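Local coordinates for protein SOSEKI 4 (Arabidopsis thaliana, PDB 6RSN) that polymerises with other SOSEKI proteins through its DIX-like domain, interprets polarity cues and can influence the orientation of plant cell division, at residues A[15-20]-A[67-72]. The protein carries 1 engineered substitution. Sequence-based numbering, arbitrary orientation.
Engineered in segment 67-72: A71 (natural residue Asp).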
loop_
_atom_site.group_PDB
_atom_site.type_symbol
_atom_site.label_atom_id
_atom_site.label_comp_id
_atom_site.label_asym_id
_atom_site.label_seq_id
_atom_site.Cartn_x
_atom_site.Cartn_y
_atom_site.Cartn_z
ATOM N N ASN A 15 -9.169 0.146 14.528
ATOM C CA ASN A 15 -9.058 0.744 15.850
ATOM C C ASN A 15 -7.580 0.967 16.164
ATOM O O ASN A 15 -7.225 1.847 16.948
ATOM C CB ASN A 15 -9.707 -0.159 16.899
ATOM C CG ASN A 15 -11.068 -0.630 16.441
ATOM O OD1 ASN A 15 -11.967 0.183 16.255
ATOM N ND2 ASN A 15 -11.227 -1.925 16.225
ATOM N N GLY A 16 -6.728 0.147 15.541
ATOM C CA GLY A 16 -5.300 0.169 15.796
ATOM C C GLY A 16 -4.676 -1.167 15.417
ATOM O O GLY A 16 -3.975 -1.771 16.224
ATOM N N ARG A 17 -5.004 -1.629 14.204
ATOM C CA ARG A 17 -4.246 -2.643 13.486
ATOM C C ARG A 17 -4.352 -4.009 14.154
ATOM O O ARG A 17 -3.352 -4.723 14.230
ATOM C CB ARG A 17 -2.780 -2.220 13.338
ATOM C CG ARG A 17 -2.413 -1.767 11.928
ATOM C CD ARG A 17 -0.871 -1.941 11.911
ATOM N NE ARG A 17 -0.224 -0.616 11.902
ATOM C CZ ARG A 17 1.107 -0.416 11.826
ATOM N NH1 ARG A 17 1.947 -1.440 11.710
ATOM N NH2 ARG A 17 1.593 0.810 11.899
ATOM N N LEU A 18 -5.577 -4.380 14.570
ATOM C CA LEU A 18 -5.828 -5.600 15.342
ATOM C C LEU A 18 -5.422 -6.872 14.577
ATOM O O LEU A 18 -5.840 -7.954 14.986
ATOM C CB LEU A 18 -7.316 -5.712 15.724
ATOM C CG LEU A 18 -8.002 -4.547 16.437
ATOM C CD1 LEU A 18 -8.880 -3.780 15.463
ATOM C CD2 LEU A 18 -8.871 -5.074 17.575
ATOM N N ASP A 19 -4.630 -6.775 13.483
ATOM C CA ASP A 19 -4.422 -7.917 12.588
ATOM C C ASP A 19 -3.038 -7.913 11.906
ATOM O O ASP A 19 -2.374 -6.884 11.729
ATOM C CB ASP A 19 -5.594 -8.089 11.605
ATOM C CG ASP A 19 -5.525 -9.338 10.723
ATOM O OD1 ASP A 19 -5.139 -10.429 11.250
ATOM O OD2 ASP A 19 -5.834 -9.211 9.492
ATOM N N HIS A 20 -2.612 -9.123 11.522
ATOM C CA HIS A 20 -1.378 -9.328 10.798
ATOM C C HIS A 20 -1.524 -8.627 9.459
ATOM O O HIS A 20 -2.654 -8.391 8.953
ATOM C CB HIS A 20 -1.201 -10.827 10.469
ATOM C CG HIS A 20 -1.275 -11.735 11.635
ATOM N ND1 HIS A 20 -0.441 -11.589 12.735
ATOM C CD2 HIS A 20 -2.060 -12.823 11.854
ATOM C CE1 HIS A 20 -0.690 -12.573 13.583
ATOM N NE2 HIS A 20 -1.683 -13.334 13.060
ATOM N N PHE A 67 11.076 5.656 10.579
ATOM C CA PHE A 67 10.220 5.554 9.415
ATOM C C PHE A 67 9.010 6.435 9.637
ATOM O O PHE A 67 8.746 6.876 10.771
ATOM C CB PHE A 67 9.735 4.114 9.250
ATOM C CG PHE A 67 10.910 3.202 9.036
ATOM C CD1 PHE A 67 11.510 3.161 7.786
ATOM C CD2 PHE A 67 11.374 2.391 10.065
ATOM C CE1 PHE A 67 12.576 2.298 7.559
ATOM C CE2 PHE A 67 12.479 1.574 9.856
ATOM C CZ PHE A 67 13.068 1.528 8.600
ATOM N N VAL A 68 8.321 6.722 8.533
ATOM C CA VAL A 68 7.119 7.539 8.607
ATOM C C VAL A 68 6.190 6.898 7.574
ATOM O O VAL A 68 6.619 6.233 6.636
ATOM C CB VAL A 68 7.421 9.025 8.272
ATOM C CG1 VAL A 68 7.970 9.149 6.833
ATOM C CG2 VAL A 68 6.203 9.931 8.443
ATOM N N TRP A 69 4.900 6.950 7.860
ATOM C CA TRP A 69 3.876 6.564 6.880
ATOM C C TRP A 69 3.538 7.752 5.998
ATOM O O TRP A 69 2.925 8.736 6.450
ATOM C CB TRP A 69 2.599 6.099 7.621
ATOM C CG TRP A 69 2.783 4.819 8.372
ATOM C CD1 TRP A 69 2.678 4.613 9.714
ATOM C CD2 TRP A 69 2.997 3.530 7.795
ATOM N NE1 TRP A 69 2.864 3.289 10.041
ATOM C CE2 TRP A 69 3.082 2.598 8.869
ATOM C CE3 TRP A 69 3.151 3.069 6.492
ATOM C CZ2 TRP A 69 3.260 1.233 8.646
ATOM C CZ3 TRP A 69 3.405 1.724 6.279
ATOM C CH2 TRP A 69 3.425 0.818 7.345
ATOM N N TYR A 70 3.976 7.663 4.731
ATOM C CA TYR A 70 3.851 8.782 3.826
ATOM C C TYR A 70 2.543 8.652 3.052
ATOM O O TYR A 70 2.325 7.686 2.370
ATOM C CB TYR A 70 4.994 8.657 2.803
ATOM C CG TYR A 70 5.275 9.952 2.117
ATOM C CD1 TYR A 70 4.595 10.317 0.958
ATOM C CD2 TYR A 70 6.256 10.786 2.610
ATOM C CE1 TYR A 70 4.891 11.507 0.304
ATOM C CE2 TYR A 70 6.581 11.972 1.964
ATOM C CZ TYR A 70 5.872 12.338 0.826
ATOM O OH TYR A 70 6.213 13.520 0.232
ATOM N N ALA A 71 1.635 9.636 3.162
ATOM C CA ALA A 71 0.310 9.591 2.576
ATOM C C ALA A 71 0.410 9.582 1.054
ATOM O O ALA A 71 1.227 10.332 0.442
ATOM C CB ALA A 71 -0.412 10.856 3.049
ATOM N N LEU A 72 -0.349 8.681 0.443
ATOM C CA LEU A 72 -0.428 8.534 -1.011
ATOM C C LEU A 72 -1.797 8.883 -1.630
ATOM O O LEU A 72 -2.819 8.567 -1.052
ATOM C CB LEU A 72 -0.195 7.050 -1.317
ATOM C CG LEU A 72 1.108 6.410 -0.820
ATOM C CD1 LEU A 72 1.024 4.887 -0.897
ATOM C CD2 LEU A 72 2.296 6.870 -1.687
#
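The long arm of R17, nearly extended at chi2 (-159°) but bent at chi3 (-109°), carries its guanidinium to the indole of W69, whose CG stands anti to its own carbonyl carbon. The two reach across the surface of the mixed sheet in this DIX-like domain of ubiquitin-like fold, from the loop that joins strands 5-13 and 22-27 to strand 66-71, at one edge of the sheet within this chain. Their backbones stay far apart, with R17 CA 13.9 Å from W69 CA, and together the segments bury just 73 Å². Guanidinium and indole planes are almost perpendicular, 83° apart, so the pair does not stack flat. R17 NH2 leads the approach, with CZ2 of the six-membered ring of W69 at 3.7 Å and R17 CZ behind it at 4.2 Å from the same carbon. Both side chains also touch K89 of strand 86-92, W69 by a cation-pi contact, and R17 has its own cation-pi partner in Y11. W69 further rests on S58 and K60 of strand 55-63 and on V87, which places the indole over the sheet. Replacing W69 by alanine would probably leave the R17 guanidinium without its aromatic neighbour and K89 without its cation-pi ring. R17 is poorly ordered even with the indole in place. The closest approach, R17 NH2 to W69 NE1 at 3.3 Å, brings two donors together and is no hydrogen bond.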